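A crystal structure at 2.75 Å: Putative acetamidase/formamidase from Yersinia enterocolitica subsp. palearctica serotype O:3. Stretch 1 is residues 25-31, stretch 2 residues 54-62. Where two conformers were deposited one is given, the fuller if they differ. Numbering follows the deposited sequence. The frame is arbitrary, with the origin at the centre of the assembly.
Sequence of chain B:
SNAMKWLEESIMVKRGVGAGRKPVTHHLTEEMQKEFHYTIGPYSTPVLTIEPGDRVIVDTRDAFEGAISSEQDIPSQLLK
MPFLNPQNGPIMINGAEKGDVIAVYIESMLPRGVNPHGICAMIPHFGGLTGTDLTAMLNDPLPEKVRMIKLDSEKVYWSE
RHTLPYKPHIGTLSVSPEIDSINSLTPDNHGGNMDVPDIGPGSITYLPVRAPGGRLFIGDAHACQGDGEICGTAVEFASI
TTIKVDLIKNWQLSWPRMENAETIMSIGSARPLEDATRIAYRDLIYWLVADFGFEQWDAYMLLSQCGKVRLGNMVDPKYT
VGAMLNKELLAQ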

ATOM      1  N   THR B  25     -29.350 -25.837 -24.286  1.00 53.68           N
ATOM      2  CA  THR B  25     -28.787 -24.523 -24.581  1.00 51.56           C
ATOM      3  C   THR B  25     -29.860 -23.473 -24.327  1.00 51.74           C
ATOM      4  O   THR B  25     -30.951 -23.525 -24.907  1.00 54.35           O
ATOM      5  CB  THR B  25     -28.293 -24.439 -26.039  1.00 52.62           C
ATOM      6  OG1 THR B  25     -27.260 -25.414 -26.241  1.00 52.03           O
ATOM      7  CG2 THR B  25     -27.740 -23.041 -26.367  1.00 51.49           C
ATOM      8  N   HIS B  26     -29.548 -22.535 -23.439  1.00 49.15           N
ATOM      9  CA  HIS B  26     -30.460 -21.454 -23.083  1.00 49.57           C
ATOM     10  C   HIS B  26     -29.971 -20.177 -23.738  1.00 49.04           C
ATOM     11  O   HIS B  26     -28.769 -19.975 -23.861  1.00 46.97           O
ATOM     12  CB  HIS B  26     -30.494 -21.284 -21.569  1.00 47.89           C
ATOM     13  CG  HIS B  26     -30.748 -22.560 -20.827  1.00 48.26           C
ATOM     14  ND1 HIS B  26     -32.015 -23.034 -20.565  1.00 50.52           N
ATOM     15  CD2 HIS B  26     -29.891 -23.468 -20.305  1.00 46.97           C
ATOM     16  CE1 HIS B  26     -31.924 -24.173 -19.905  1.00 50.76           C
ATOM     17  NE2 HIS B  26     -30.647 -24.457 -19.732  1.00 48.55           N
ATOM     18  N   HIS B  27     -30.902 -19.331 -24.169  0.50 51.08           N
ATOM     19  CA  HIS B  27     -30.561 -18.071 -24.826  0.50 51.20           C
ATOM     20  C   HIS B  27     -30.930 -16.952 -23.863  0.50 50.62           C
ATOM     21  O   HIS B  27     -32.099 -16.601 -23.756  0.50 52.60           O
ATOM     22  CB  HIS B  27     -31.352 -17.925 -26.142  0.50 54.45           C
ATOM     23  CG  HIS B  27     -31.238 -19.110 -27.069  0.50 55.88           C
ATOM     24  ND1 HIS B  27     -30.263 -19.213 -28.040  0.50 55.83           N
ATOM     25  CD2 HIS B  27     -31.966 -20.251 -27.150  0.50 57.49           C
ATOM     26  CE1 HIS B  27     -30.392 -20.366 -28.673  0.50 57.35           C
ATOM     27  NE2 HIS B  27     -31.419 -21.014 -28.153  0.50 58.37           N
ATOM     28  N   LEU B  28     -29.945 -16.420 -23.139  1.00 48.19           N
ATOM     29  CA  LEU B  28     -30.188 -15.334 -22.182  1.00 47.82           C
ATOM     30  C   LEU B  28     -30.165 -13.993 -22.915  1.00 49.21           C
ATOM     31  O   LEU B  28     -29.185 -13.265 -22.883  1.00 47.63           O
ATOM     32  CB  LEU B  28     -29.189 -15.382 -21.010  1.00 44.92           C
ATOM     33  CG  LEU B  28     -29.302 -14.300 -19.921  1.00 44.20           C
ATOM     34  CD1 LEU B  28     -30.729 -14.113 -19.425  1.00 46.42           C
ATOM     35  CD2 LEU B  28     -28.380 -14.623 -18.758  1.00 42.01           C
ATOM     36  N   THR B  29     -31.272 -13.699 -23.585  1.00 52.62           N
ATOM     37  CA  THR B  29     -31.436 -12.460 -24.326  1.00 54.64           C
ATOM     38  C   THR B  29     -31.761 -11.317 -23.368  1.00 54.99           C
ATOM     39  O   THR B  29     -31.970 -11.535 -22.176  1.00 53.92           O
ATOM     40  CB  THR B  29     -32.607 -12.574 -25.327  1.00 58.31           C
ATOM     41  OG1 THR B  29     -33.828 -12.817 -24.619  1.00 59.57           O
ATOM     42  CG2 THR B  29     -32.388 -13.703 -26.313  1.00 59.10           C
ATOM     43  N   GLU B  30     -31.804 -10.100 -23.896  1.00 56.99           N
ATOM     44  CA  GLU B  30     -32.154  -8.932 -23.100  1.00 57.99           C
ATOM     45  C   GLU B  30     -33.606  -9.017 -22.604  1.00 61.48           C
ATOM     46  O   GLU B  30     -33.931  -8.519 -21.531  1.00 61.77           O
ATOM     47  CB  GLU B  30     -31.957  -7.661 -23.926  1.00 59.34           C
ATOM     48  CG  GLU B  30     -30.502  -7.362 -24.249  1.00 57.34           C
ATOM     49  CD  GLU B  30     -30.357  -6.199 -25.210  1.00 59.28           C
ATOM     50  OE1 GLU B  30     -30.879  -6.334 -26.334  1.00 61.73           O
ATOM     51  OE2 GLU B  30     -29.707  -5.188 -24.876  1.00 58.20           O
ATOM     52  N   GLU B  31     -34.469  -9.662 -23.395  1.00 65.05           N
ATOM     53  CA  GLU B  31     -35.889  -9.819 -23.058  1.00 68.69           C
ATOM     54  C   GLU B  31     -36.028 -10.786 -21.869  1.00 67.47           C
ATOM     55  O   GLU B  31     -36.909 -10.615 -21.035  1.00 68.65           O
ATOM     56  CB  GLU B  31     -36.671 -10.287 -24.302  1.00 72.81           C
ATOM     57  CG  GLU B  31     -38.147  -9.883 -24.400  1.00 77.70           C
ATOM     58  CD  GLU B  31     -39.135 -10.736 -23.615  1.00 79.86           C
ATOM     59  OE1 GLU B  31     -40.339 -10.393 -23.656  1.00 83.51           O
ATOM     60  OE2 GLU B  31     -38.738 -11.748 -22.976  1.00 78.75           O
ATOM     61  N   ASP B  54     -25.228 -27.669 -18.772  1.00 48.80           N
ATOM     62  CA  ASP B  54     -25.940 -26.883 -19.788  1.00 49.35           C
ATOM     63  C   ASP B  54     -25.104 -25.726 -20.329  1.00 48.79           C
ATOM     64  O   ASP B  54     -24.157 -25.272 -19.695  1.00 47.94           O
ATOM     65  CB  ASP B  54     -27.248 -26.285 -19.229  1.00 49.26           C
ATOM     66  CG  ASP B  54     -28.363 -27.298 -19.076  1.00 50.36           C
ATOM     67  OD1 ASP B  54     -28.205 -28.472 -19.474  1.00 51.43           O
ATOM     68  OD2 ASP B  54     -29.431 -26.895 -18.562  1.00 50.95           O
ATOM     69  N   ARG B  55     -25.489 -25.265 -21.514  1.00 49.26           N
ATOM     70  CA  ARG B  55     -24.845 -24.147 -22.184  1.00 49.25           C
ATOM     71  C   ARG B  55     -25.764 -22.931 -22.116  1.00 48.91           C
ATOM     72  O   ARG B  55     -26.991 -23.076 -22.084  1.00 49.76           O
ATOM     73  CB  ARG B  55     -24.520 -24.510 -23.639  1.00 50.50           C
ATOM     74  CG  ARG B  55     -23.356 -25.479 -23.749  1.00 51.52           C
ATOM     75  CD  ARG B  55     -23.173 -26.109 -25.113  1.00 53.08           C
ATOM     76  NE  ARG B  55     -22.752 -25.091 -26.074  1.00 53.34           N
ATOM     77  CZ  ARG B  55     -23.489 -24.614 -27.078  1.00 54.88           C
ATOM     78  NH1 ARG B  55     -22.979 -23.689 -27.881  1.00 55.27           N
ATOM     79  NH2 ARG B  55     -24.707 -25.088 -27.331  1.00 55.90           N
ATOM     80  N   VAL B  56     -25.172 -21.739 -22.055  1.00 47.46           N
ATOM     81  CA  VAL B  56     -25.933 -20.495 -22.018  1.00 47.38           C
ATOM     82  C   VAL B  56     -25.310 -19.517 -23.010  1.00 47.73           C
ATOM     83  O   VAL B  56     -24.104 -19.300 -22.994  1.00 47.15           O
ATOM     84  CB  VAL B  56     -25.948 -19.849 -20.617  1.00 46.26           C
ATOM     85  CG1 VAL B  56     -26.803 -18.583 -20.614  1.00 45.86           C
ATOM     86  CG2 VAL B  56     -26.484 -20.828 -19.590  1.00 46.69           C
ATOM     87  N   ILE B  57     -26.141 -18.953 -23.882  1.00 48.86           N
ATOM     88  CA  ILE B  57     -25.716 -17.977 -24.871  1.00 49.38           C
ATOM     89  C   ILE B  57     -26.184 -16.638 -24.315  1.00 48.81           C
ATOM     90  O   ILE B  57     -27.377 -16.324 -24.362  1.00 50.44           O
ATOM     91  CB  ILE B  57     -26.353 -18.248 -26.250  1.00 51.27           C
ATOM     92  CG1 ILE B  57     -26.005 -19.668 -26.728  1.00 52.41           C
ATOM     93  CG2 ILE B  57     -25.899 -17.187 -27.257  1.00 51.31           C
ATOM     94  CD1 ILE B  57     -26.644 -20.058 -28.052  1.00 53.88           C
ATOM     95  N   VAL B  58     -25.246 -15.854 -23.797  1.00 47.18           N
ATOM     96  CA  VAL B  58     -25.563 -14.566 -23.182  1.00 47.08           C
ATOM     97  C   VAL B  58     -25.363 -13.359 -24.103  1.00 47.62           C
ATOM     98  O   VAL B  58     -24.298 -13.195 -24.680  1.00 47.21           O
ATOM     99  CB  VAL B  58     -24.674 -14.323 -21.941  1.00 45.89           C
ATOM    100  CG1 VAL B  58     -25.126 -13.063 -21.213  1.00 45.45           C
ATOM    101  CG2 VAL B  58     -24.736 -15.510 -20.995  1.00 45.66           C
ATOM    102  N   ASP B  59     -26.395 -12.519 -24.215  1.00 48.29           N
ATOM    103  CA  ASP B  59     -26.343 -11.281 -24.988  1.00 48.95           C
ATOM    104  C   ASP B  59     -25.970 -10.172 -23.996  1.00 48.53           C
ATOM    105  O   ASP B  59     -26.838  -9.493 -23.452  1.00 48.93           O
ATOM    106  CB  ASP B  59     -27.694 -10.971 -25.647  1.00 50.32           C
ATOM    107  CG  ASP B  59     -28.063 -11.960 -26.760  1.00 51.81           C
ATOM    108  OD1 ASP B  59     -27.183 -12.717 -27.226  1.00 51.87           O
ATOM    109  OD2 ASP B  59     -29.240 -11.953 -27.193  1.00 52.10           O
ATOM    110  N   THR B  60     -24.674 -10.000 -23.756  1.00 47.78           N
ATOM    111  CA  THR B  60     -24.195  -8.997 -22.798  1.00 47.17           C
ATOM    112  C   THR B  60     -24.253  -7.565 -23.320  1.00 47.99           C
ATOM    113  O   THR B  60     -24.263  -7.333 -24.520  1.00 48.80           O
ATOM    114  CB  THR B  60     -22.724  -9.248 -22.385  1.00 46.24           C
ATOM    115  OG1 THR B  60     -21.855  -9.035 -23.503  1.00 46.34           O
ATOM    116  CG2 THR B  60     -22.531 -10.652 -21.846  1.00 45.81           C
ATOM    117  N   ARG B  61     -24.293  -6.622 -22.388  1.00 47.94           N
ATOM    118  CA  ARG B  61     -24.280  -5.200 -22.687  1.00 48.58           C
ATOM    119  C   ARG B  61     -22.907  -4.659 -22.291  1.00 48.24           C
ATOM    120  O   ARG B  61     -22.244  -5.224 -21.422  1.00 47.21           O
ATOM    121  CB  ARG B  61     -25.390  -4.465 -21.936  1.00 48.81           C
ATOM    122  CG  ARG B  61     -26.761  -4.726 -22.508  1.00 49.66           C
ATOM    123  CD  ARG B  61     -27.831  -3.913 -21.783  1.00 50.51           C
ATOM    124  NE  ARG B  61     -29.137  -4.062 -22.435  1.00 52.32           N
ATOM    125  CZ  ARG B  61     -30.280  -3.534 -21.995  1.00 52.52           C
ATOM    126  NH1 ARG B  61     -31.404  -3.740 -22.667  1.00 52.63           N
ATOM    127  NH2 ARG B  61     -30.313  -2.813 -20.879  1.00 52.73           N
ATOM    128  N   ASP B  62     -22.485  -3.561 -22.924  1.00 49.47           N
ATOM    129  CA  ASP B  62     -21.178  -2.992 -22.621  1.00 49.43           C
ATOM    130  C   ASP B  62     -21.161  -2.399 -21.209  1.00 47.61           C
ATOM    131  O   ASP B  62     -22.201  -2.264 -20.572  1.00 47.23           O
ATOM    132  CB  ASP B  62     -20.721  -1.983 -23.704  1.00 51.76           C
ATOM    133  CG  ASP B  62     -21.498  -0.648 -23.687  1.00 53.83           C
ATOM    134  OD1 ASP B  62     -22.133  -0.305 -22.669  1.00 54.94           O
ATOM    135  OD2 ASP B  62     -21.425   0.108 -24.697  1.00 54.70           O
TER
HETATM  136  O   HOH W   1     -29.119 -10.385 -22.045  1.00 42.91           O
HETATM  137  O   HOH W   2     -31.361  -9.536 -26.546  1.00 47.11           O

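The strand pairing is tied off at both ends by charged or polar side chains that reach across to the other stretch. At one end, His 26 NE2 donates a hydrogen bond to Asp 54 OD2 at 3.0 Å. The N-H...O angle is 172°, and the carboxylate oxygen lies at the ring edge, near its plane. At the other end, Glu 30 forms a salt bridge with Arg 61. Glu 30 OE2 is 2.7 Å from Arg 61 NE and 3.1 Å from Arg 61 NH1. The NE bond is well directed; the NH1 bond is weak. In Glu 30 and Arg 61, neither CA-to-CB bond points at the other stretch. The long side chains turn inward only toward their ends, and the contact forms there.

Between these ties, the two stretches run side by side as parallel strands. Their axes differ in direction by 20°. The pairs Thr 25–Arg 55, His 26–Val 56, His 27–Ile 57 and Leu 28–Val 58 are in register. His 26 bonds on both sides of Val 56, as parallel pairing requires. His 26 N donates to Arg 55 O at 2.9 Å, and Ile 57 N donates to His 26 O at 2.8 Å. Leu 28 repeats the pattern two residues on. Leu 28 N donates to Ile 57 O at 2.8 Å, with a more bent angle of 137°. Asp 59 N donates to Leu 28 O at 3.2 Å and is nearly straight.

Side chains alternate between the two faces. Thr 25, His 27, Arg 55 and Ile 57 share one face. There Thr 25 CG2 lies 3.6 Å from Ile 57 CD1, and His 27 ND1 lies 3.7 Å from the same CD1. The isoleucine tip thus meets two residues of the neighbouring strand. Thr 25 OG1 is 2.8 Å from Arg 55 NH2. His 26, Leu 28, Val 56 and Val 58 share the other face. Leu 28 CB is 4.0 Å from Val 56 CG1, and Leu 28 CD2 is 4.4 Å from Val 58 CG1. These three apolar residues are buried.

The strands part as the first stretch turns into a helix. Thr 29 takes the N-cap position, and its side chain caps a backbone N just past the stretch. Two waters bridge the widening gap. Water 1 donates to Leu 28 O at 3.0 Å and to Asp 59 O at 2.8 Å. Water 2 accepts from Glu 30 N at 2.7 Å and donates to Asp 59 OD2 at 3.3 Å. In all, the contact buries 669 Å², summed over both sides.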